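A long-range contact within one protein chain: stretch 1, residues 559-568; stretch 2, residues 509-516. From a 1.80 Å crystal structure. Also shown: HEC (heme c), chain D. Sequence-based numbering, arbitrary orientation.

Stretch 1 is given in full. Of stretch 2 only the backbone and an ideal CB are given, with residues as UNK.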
ATOM      1  N   SER A 559       3.943 -22.047   8.644  1.00 18.44           N
ATOM      2  CA  SER A 559       2.690 -21.330   8.779  1.00 17.94           C
ATOM      3  C   SER A 559       2.051 -21.032   7.470  1.00 17.30           C
ATOM      4  O   SER A 559       0.909 -20.640   7.457  1.00 17.96           O
ATOM      5  CB  SER A 559       2.858 -20.029   9.522  1.00 18.29           C
ATOM      6  OG  SER A 559       3.267 -20.355  10.860  1.00 19.05           O
ATOM      7  N   TYR A 560       2.808 -21.215   6.389  1.00 18.24           N
ATOM      8  CA  TYR A 560       2.300 -20.965   5.048  1.00 17.96           C
ATOM      9  C   TYR A 560       1.762 -22.259   4.482  1.00 19.78           C
ATOM     10  O   TYR A 560       2.209 -23.335   4.917  1.00 20.33           O
ATOM     11  CB  TYR A 560       3.377 -20.297   4.175  1.00 17.86           C
ATOM     12  CG  TYR A 560       2.776 -19.324   3.141  1.00 18.03           C
ATOM     13  CD1 TYR A 560       2.248 -18.116   3.541  1.00 17.31           C
ATOM     14  CD2 TYR A 560       2.715 -19.649   1.819  1.00 17.01           C
ATOM     15  CE1 TYR A 560       1.728 -17.209   2.662  1.00 16.48           C
ATOM     16  CE2 TYR A 560       2.203 -18.727   0.895  1.00 17.39           C
ATOM     17  CZ  TYR A 560       1.684 -17.541   1.320  1.00 15.90           C
ATOM     18  OH  TYR A 560       1.189 -16.663   0.440  1.00 15.90           O
ATOM     19  N   ASP A 561       0.737 -22.134   3.635  1.00 18.83           N
ATOM     20  CA  ASP A 561       0.028 -23.262   2.980  1.00 20.00           C
ATOM     21  C   ASP A 561       0.545 -23.342   1.558  1.00 20.83           C
ATOM     22  O   ASP A 561       0.171 -22.512   0.717  1.00 20.72           O
ATOM     23  CB  ASP A 561      -1.481 -23.005   2.977  1.00 18.98           C
ATOM     24  CG  ASP A 561      -2.288 -24.203   2.422  1.00 21.02           C
ATOM     25  OD1 ASP A 561      -1.685 -24.993   1.681  1.00 21.64           O
ATOM     26  OD2 ASP A 561      -3.498 -24.304   2.740  1.00 21.91           O
ATOM     27  N   TRP A 562       1.388 -24.355   1.269  1.00 20.15           N
ATOM     28  CA  TRP A 562       1.993 -24.472  -0.029  1.00 21.99           C
ATOM     29  C   TRP A 562       1.058 -25.159  -1.005  1.00 24.67           C
ATOM     30  O   TRP A 562       1.406 -25.310  -2.166  1.00 27.52           O
ATOM     31  CB  TRP A 562       3.390 -25.127   0.038  1.00 21.76           C
ATOM     32  CG  TRP A 562       4.211 -24.308   0.947  1.00 21.86           C
ATOM     33  CD1 TRP A 562       4.398 -24.484   2.315  1.00 21.58           C
ATOM     34  CD2 TRP A 562       4.847 -23.038   0.611  1.00 20.60           C
ATOM     35  NE1 TRP A 562       5.175 -23.464   2.816  1.00 22.72           N
ATOM     36  CE2 TRP A 562       5.473 -22.556   1.835  1.00 20.57           C
ATOM     37  CE3 TRP A 562       5.000 -22.310  -0.569  1.00 20.31           C
ATOM     38  CZ2 TRP A 562       6.177 -21.338   1.873  1.00 18.55           C
ATOM     39  CZ3 TRP A 562       5.749 -21.131  -0.542  1.00 19.85           C
ATOM     40  CH2 TRP A 562       6.327 -20.657   0.657  1.00 18.87           C
ATOM     41  N   GLN A 563      -0.128 -25.569  -0.578  1.00 24.60           N
ATOM     42  CA  GLN A 563      -1.038 -26.174  -1.551  1.00 25.97           C
ATOM     43  C   GLN A 563      -2.096 -25.220  -2.038  1.00 25.42           C
ATOM     44  O   GLN A 563      -2.295 -25.047  -3.233  1.00 24.19           O
ATOM     45  CB  GLN A 563      -1.748 -27.393  -1.016  1.00 32.18           C
ATOM     46  CG  GLN A 563      -0.799 -28.525  -0.639  1.00 44.09           C
ATOM     47  CD  GLN A 563      -1.454 -29.451   0.382  1.00 55.76           C
ATOM     48  OE1 GLN A 563      -2.696 -29.531   0.465  1.00 61.79           O
ATOM     49  NE2 GLN A 563      -0.636 -30.128   1.186  1.00 57.69           N
ATOM     50  N   LYS A 564      -2.777 -24.611  -1.093  1.00 25.14           N
ATOM     51  CA  LYS A 564      -3.813 -23.633  -1.401  1.00 23.55           C
ATOM     52  C   LYS A 564      -3.279 -22.207  -1.566  1.00 24.21           C
ATOM     53  O   LYS A 564      -4.056 -21.290  -1.927  1.00 22.65           O
ATOM     54  CB  LYS A 564      -4.862 -23.703  -0.284  1.00 24.90           C
ATOM     55  CG  LYS A 564      -5.743 -24.921  -0.488  1.00 26.30           C
ATOM     56  CD  LYS A 564      -6.900 -24.938   0.475  1.00 28.32           C
ATOM     57  CE  LYS A 564      -7.538 -26.319   0.488  1.00 32.39           C
ATOM     58  NZ  LYS A 564      -8.874 -26.216   1.137  1.00 38.30           N
ATOM     59  N   LEU A 565      -1.989 -22.006  -1.187  1.00 21.69           N
ATOM     60  CA  LEU A 565      -1.212 -20.797  -1.479  1.00 21.18           C
ATOM     61  C   LEU A 565      -1.768 -19.665  -0.646  1.00 19.75           C
ATOM     62  O   LEU A 565      -2.583 -18.866  -1.120  1.00 17.62           O
ATOM     63  CB  LEU A 565      -1.249 -20.449  -2.978  1.00 23.35           C
ATOM     64  CG  LEU A 565       0.040 -20.317  -3.751  1.00 27.55           C
ATOM     65  CD1 LEU A 565       1.021 -21.445  -3.453  1.00 26.93           C
ATOM     66  CD2 LEU A 565      -0.283 -20.281  -5.241  1.00 23.98           C
ATOM     67  N   GLY A 566      -1.259 -19.599   0.591  1.00 18.33           N
ATOM     68  CA  GLY A 566      -1.696 -18.608   1.570  1.00 17.82           C
ATOM     69  C   GLY A 566      -1.355 -19.018   2.996  1.00 18.16           C
ATOM     70  O   GLY A 566      -0.614 -19.984   3.182  1.00 18.50           O
ATOM     71  N   TRP A 567      -1.900 -18.297   3.996  1.00 18.21           N
ATOM     72  CA  TRP A 567      -1.688 -18.646   5.426  1.00 18.56           C
ATOM     73  C   TRP A 567      -2.464 -19.888   5.759  1.00 19.82           C
ATOM     74  O   TRP A 567      -3.580 -20.064   5.317  1.00 20.44           O
ATOM     75  CB  TRP A 567      -2.051 -17.476   6.357  1.00 17.77           C
ATOM     76  CG  TRP A 567      -1.089 -16.369   6.043  1.00 16.61           C
ATOM     77  CD1 TRP A 567      -1.304 -15.212   5.262  1.00 14.90           C
ATOM     78  CD2 TRP A 567       0.319 -16.363   6.404  1.00 15.95           C
ATOM     79  NE1 TRP A 567      -0.111 -14.527   5.108  1.00 15.37           N
ATOM     80  CE2 TRP A 567       0.897 -15.166   5.805  1.00 16.01           C
ATOM     81  CE3 TRP A 567       1.153 -17.250   7.111  1.00 16.45           C
ATOM     82  CZ2 TRP A 567       2.258 -14.840   5.960  1.00 16.53           C
ATOM     83  CZ3 TRP A 567       2.487 -16.911   7.283  1.00 17.14           C
ATOM     84  CH2 TRP A 567       3.046 -15.724   6.696  1.00 17.15           C
ATOM     85  N   LYS A 568      -1.852 -20.748   6.543  1.00 21.58           N
ATOM     86  CA  LYS A 568      -2.640 -21.752   7.258  1.00 23.30           C
ATOM     87  C   LYS A 568      -3.574 -20.959   8.196  1.00 23.08           C
ATOM     88  O   LYS A 568      -3.226 -19.877   8.688  1.00 22.67           O
ATOM     89  CB  LYS A 568      -1.725 -22.709   8.027  1.00 21.25           C
ATOM     90  CG  LYS A 568      -0.927 -23.603   7.125  1.00 21.03           C
ATOM     91  CD  LYS A 568      -0.085 -24.598   7.889  1.00 22.56           C
ATOM     92  CE  LYS A 568       0.377 -25.739   7.008  1.00 26.26           C
ATOM     93  NZ  LYS A 568       1.542 -26.310   7.731  1.00 29.22           N
ATOM     94  N   UNK A 509       2.271 -13.084  -6.422  1.00 16.94           N
ATOM     95  CA  UNK A 509       1.061 -13.222  -5.605  1.00 17.01           C
ATOM     96  C   UNK A 509       1.084 -14.515  -4.809  1.00 16.50           C
ATOM     97  O   UNK A 509       0.402 -14.638  -3.810  1.00 18.00           O
ATOM     98  CB  UNK A 509      -0.190 -13.174  -6.485  1.00 17.01           C
ATOM     99  N   UNK A 510       1.847 -15.498  -5.263  1.00 16.97           N
ATOM    100  CA  UNK A 510       2.050 -16.710  -4.466  1.00 17.10           C
ATOM    101  C   UNK A 510       2.407 -16.442  -3.011  1.00 17.26           C
ATOM    102  O   UNK A 510       2.036 -17.203  -2.075  1.00 19.46           O
ATOM    103  CB  UNK A 510       3.153 -17.559  -5.100  1.00 17.10           C
ATOM    104  N   UNK A 511       3.120 -15.326  -2.790  1.00 16.74           N
ATOM    105  CA  UNK A 511       3.740 -14.999  -1.529  1.00 15.78           C
ATOM    106  C   UNK A 511       2.943 -14.014  -0.656  1.00 15.26           C
ATOM    107  O   UNK A 511       3.302 -13.766   0.538  1.00 16.84           O
ATOM    108  CB  UNK A 511       5.131 -14.424  -1.802  1.00 15.78           C
ATOM    109  N   UNK A 512       1.946 -13.373  -1.238  1.00 15.41           N
ATOM    110  CA  UNK A 512       1.373 -12.151  -0.639  1.00 14.36           C
ATOM    111  C   UNK A 512       0.024 -12.365   0.015  1.00 14.12           C
ATOM    112  O   UNK A 512      -0.765 -11.422   0.141  1.00 13.36           O
ATOM    113  CB  UNK A 512       1.233 -11.065  -1.708  1.00 14.36           C
ATOM    114  N   UNK A 513      -0.276 -13.580   0.466  1.00 13.89           N
ATOM    115  CA  UNK A 513      -1.541 -13.749   1.182  1.00 14.54           C
ATOM    116  C   UNK A 513      -1.495 -12.888   2.527  1.00 15.36           C
ATOM    117  O   UNK A 513      -0.432 -12.633   3.072  1.00 15.78           O
ATOM    118  CB  UNK A 513      -1.778 -15.232   1.474  1.00 14.54           C
ATOM    119  N   UNK A 514      -2.660 -12.422   3.036  1.00 15.72           N
ATOM    120  CA  UNK A 514      -4.003 -12.639   2.467  1.00 14.73           C
ATOM    121  C   UNK A 514      -4.361 -11.658   1.324  1.00 14.85           C
ATOM    122  O   UNK A 514      -3.613 -10.682   1.032  1.00 13.28           O
ATOM    123  CB  UNK A 514      -5.046 -12.516   3.579  1.00 14.73           C
ATOM    124  N   UNK A 515      -5.464 -11.959   0.618  1.00 15.18           N
ATOM    125  CA  UNK A 515      -5.750 -11.312  -0.650  1.00 15.65           C
ATOM    126  C   UNK A 515      -6.933 -10.295  -0.604  1.00 16.62           C
ATOM    127  O   UNK A 515      -7.744 -10.309   0.352  1.00 17.26           O
ATOM    128  CB  UNK A 515      -6.047 -12.395  -1.689  1.00 15.65           C
ATOM    129  N   UNK A 516      -7.090  -9.541  -1.700  1.00 15.40           N
ATOM    130  CA  UNK A 516      -8.007  -8.451  -1.861  1.00 15.14           C
ATOM    131  C   UNK A 516      -7.532  -7.228  -1.101  1.00 14.93           C
ATOM    132  O   UNK A 516      -6.677  -7.320  -0.228  1.00 14.09           O
ATOM    133  CB  UNK A 516      -9.407  -8.862  -1.400  1.00 15.14           C
TER
HETATM  134 FE   HEC D 701      -8.925 -11.525  -9.979  1.00 18.49          FE
HETATM  135  CHA HEC D 701      -8.087  -9.842  -7.079  1.00 16.76           C
HETATM  136  CHB HEC D 701      -6.589 -14.118  -9.246  1.00 17.69           C
HETATM  137  CHC HEC D 701     -10.083 -13.452 -12.552  1.00 18.35           C
HETATM  138  CHD HEC D 701     -10.307  -8.679 -11.261  1.00 17.68           C
HETATM  139  NA  HEC D 701      -7.539 -11.833  -8.536  1.00 18.57           N
HETATM  140  C1A HEC D 701      -7.438 -11.110  -7.322  1.00 18.22           C
HETATM  141  C2A HEC D 701      -6.481 -11.728  -6.408  1.00 17.18           C
HETATM  142  C3A HEC D 701      -6.035 -12.977  -7.053  1.00 18.27           C
HETATM  143  C4A HEC D 701      -6.756 -13.038  -8.307  1.00 18.09           C
HETATM  144  CMA HEC D 701      -5.019 -13.947  -6.491  1.00 16.76           C
HETATM  145  CAA HEC D 701      -5.937 -11.162  -5.099  1.00 17.16           C
HETATM  146  CBA HEC D 701      -4.803 -10.207  -5.623  1.00 16.35           C
HETATM  147  CGA HEC D 701      -4.262  -9.331  -4.482  1.00 16.37           C
HETATM  148  O1A HEC D 701      -4.873  -9.389  -3.384  1.00 15.45           O
HETATM  149  O2A HEC D 701      -3.214  -8.594  -4.574  1.00 16.75           O
HETATM  150  NB  HEC D 701      -8.399 -13.479 -10.733  1.00 19.52           N
HETATM  151  C1B HEC D 701      -7.478 -14.371 -10.371  1.00 18.30           C
HETATM  152  C2B HEC D 701      -7.424 -15.607 -11.160  1.00 19.50           C
HETATM  153  C3B HEC D 701      -8.503 -15.400 -12.143  1.00 18.74           C
HETATM  154  C4B HEC D 701      -9.015 -14.086 -11.791  1.00 19.13           C
HETATM  155  CMB HEC D 701      -6.470 -16.763 -10.969  1.00 19.00           C
HETATM  156  CAB HEC D 701      -8.996 -16.340 -13.223  1.00 19.89           C
HETATM  157  CBB HEC D 701      -9.609 -17.496 -12.731  1.00 18.72           C
HETATM  158  NC  HEC D 701      -9.852 -11.133 -11.640  1.00 19.01           N
HETATM  159  C1C HEC D 701     -10.425 -12.059 -12.556  1.00 19.09           C
HETATM  160  C2C HEC D 701     -11.341 -11.479 -13.530  1.00 19.58           C
HETATM  161  C3C HEC D 701     -11.395 -10.087 -13.157  1.00 18.96           C
HETATM  162  C4C HEC D 701     -10.549  -9.928 -11.941  1.00 19.54           C
HETATM  163  CMC HEC D 701     -12.069 -12.173 -14.671  1.00 18.53           C
HETATM  164  CAC HEC D 701     -12.230  -9.058 -13.860  1.00 22.14           C
HETATM  165  CBC HEC D 701     -13.548  -9.168 -14.108  1.00 21.32           C
HETATM  166  ND  HEC D 701      -9.078  -9.650  -9.354  1.00 17.43           N
HETATM  167  C1D HEC D 701      -9.714  -8.627  -9.914  1.00 17.12           C
HETATM  168  C2D HEC D 701      -9.771  -7.369  -9.183  1.00 17.15           C
HETATM  169  C3D HEC D 701      -9.129  -7.705  -7.934  1.00 16.67           C
HETATM  170  C4D HEC D 701      -8.775  -9.107  -8.131  1.00 17.49           C
HETATM  171  CMD HEC D 701     -10.377  -6.054  -9.604  1.00 16.40           C
HETATM  172  CAD HEC D 701      -8.888  -6.789  -6.756  1.00 16.40           C
HETATM  173  CBD HEC D 701     -10.048  -7.078  -5.790  1.00 16.60           C
HETATM  174  CGD HEC D 701      -9.953  -6.276  -4.514  1.00 15.52           C
HETATM  175  O1D HEC D 701     -10.889  -5.571  -4.116  1.00 18.01           O
HETATM  176  O2D HEC D 701      -8.886  -6.349  -3.943  1.00 14.23           O

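Stretch 1 is a hairpin, strand 560-561 pairing with 566-567, and it presents Tyr 560 and Trp 567, whose CA-to-CB bonds point toward stretch 2, with the bare backbone of Gly 566 near them.

Position 509 has helical angles (-65/-23) and a sideways CB with nothing of stretch 1 within 5.5 Å. Stretch 1 therefore sets no preference; the residue is Ala 509, whose carbonyl serves its own stretch.

At position 510 the angles (-48/-32) are again helical. CB points sideways and its ideal place lies 4.4 Å from Leu 565 CG, with the Trp 562 ring farther off, so a long apolar or aromatic side chain would suit. The residue is Trp 510. With chi1 at 79° (p), its six-membered ring meets that of Trp 562 rim to rim, CZ3 to CZ3 at 3.5 Å, centroids 5.9 Å apart and planes at 39°. Its backbone O accepts a hydrogen bond from Tyr 560 OH at 2.7 Å, a bond indifferent to side-chain identity.

Position 511 turns CB away, 5.1 Å from Tyr 560 OH at the ideal place, so many residues fit; it is Ala 511. Position 512 also points away, leaving the choice open, and is Thr 512.

Position 513 is the most constrained. CB points toward stretch 1, and its ideal place is 3.4 Å from Gly 566 CA, which is tight, 3.5 Å from Tyr 560 OH and 3.8 Å from Trp 567 CD1. A small side chain is favoured, alanine foremost. Ala 513 it is: the methyl packs against Gly 566. The backbone is engaged as well, Trp 567 NE1 donating to Ala 513 O at 2.8 Å (150°), while Ala 513 N gives a weak bond to Tyr 560 OH at 3.4 Å.

At position 514 the preceding peptide is cis, a strong pointer to proline, and phi of -82° is compatible. Pro 514 follows, its CD 3.9 Å from Trp 567 CD1.

Position 515 has a sideways CB with no stretch 1 atom within 5.5 Å, so only a long side chain could reach the hairpin; several would do. Tyr 515 (chi1 -60°, m) brings its ring edge near Leu 565 O, while its OH donates to Ala 509 O at 2.6 Å.

Position 516 is out of reach, and its positive phi (74°) would suit glycine. It is Phe 516, whose N donates to heme O1A at 2.8 Å.

Stretch 2 509-516: AWATAPYF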
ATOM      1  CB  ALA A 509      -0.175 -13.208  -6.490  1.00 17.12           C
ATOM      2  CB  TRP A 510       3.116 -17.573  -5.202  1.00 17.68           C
ATOM      3  CG  TRP A 510       4.587 -17.149  -5.019  1.00 17.18           C
ATOM      4  CD1 TRP A 510       5.406 -16.459  -5.935  1.00 16.92           C
ATOM      5  CD2 TRP A 510       5.418 -17.286  -3.825  1.00 18.11           C
ATOM      6  NE1 TRP A 510       6.652 -16.238  -5.440  1.00 17.18           N
ATOM      7  CE2 TRP A 510       6.737 -16.690  -4.175  1.00 17.50           C
ATOM      8  CE3 TRP A 510       5.261 -17.899  -2.582  1.00 18.47           C
ATOM      9  CZ2 TRP A 510       7.789 -16.687  -3.317  1.00 17.98           C
ATOM     10  CZ3 TRP A 510       6.346 -17.835  -1.698  1.00 18.71           C
ATOM     11  CH2 TRP A 510       7.579 -17.269  -2.073  1.00 18.13           C
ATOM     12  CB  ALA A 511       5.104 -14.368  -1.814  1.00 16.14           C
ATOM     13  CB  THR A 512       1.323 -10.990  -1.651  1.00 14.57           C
ATOM     14  OG1 THR A 512       0.400 -11.346  -2.707  1.00 15.23           O
ATOM     15  CG2 THR A 512       2.707 -10.763  -2.308  1.00 14.87           C
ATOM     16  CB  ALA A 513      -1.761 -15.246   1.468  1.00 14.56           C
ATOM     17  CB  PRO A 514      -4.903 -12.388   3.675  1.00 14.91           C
ATOM     18  CG  PRO A 514      -4.166 -11.340   4.528  1.00 13.38           C
ATOM     19  CD  PRO A 514      -2.712 -11.690   4.336  1.00 14.65           C
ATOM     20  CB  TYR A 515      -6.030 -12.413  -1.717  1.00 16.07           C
ATOM     21  CG  TYR A 515      -4.817 -13.308  -1.865  1.00 16.59           C
ATOM     22  CD1 TYR A 515      -3.655 -12.829  -2.478  1.00 14.91           C
ATOM     23  CD2 TYR A 515      -4.806 -14.602  -1.320  1.00 17.20           C
ATOM     24  CE1 TYR A 515      -2.531 -13.648  -2.587  1.00 15.25           C
ATOM     25  CE2 TYR A 515      -3.695 -15.439  -1.430  1.00 18.11           C
ATOM     26  CZ  TYR A 515      -2.544 -14.928  -2.084  1.00 16.16           C
ATOM     27  OH  TYR A 515      -1.392 -15.628  -2.200  1.00 16.24           O
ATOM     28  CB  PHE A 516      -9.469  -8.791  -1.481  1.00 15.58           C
ATOM     29  CG  PHE A 516     -10.041  -9.914  -2.293  1.00 17.27           C
ATOM     30  CD1 PHE A 516      -9.522 -10.212  -3.541  1.00 17.61           C
ATOM     31  CD2 PHE A 516     -11.125 -10.641  -1.804  1.00 18.74           C
ATOM     32  CE1 PHE A 516     -10.046 -11.250  -4.320  1.00 18.48           C
ATOM     33  CE2 PHE A 516     -11.679 -11.685  -2.551  1.00 18.76           C
ATOM     34  CZ  PHE A 516     -11.130 -11.974  -3.816  1.00 18.68           C
TER
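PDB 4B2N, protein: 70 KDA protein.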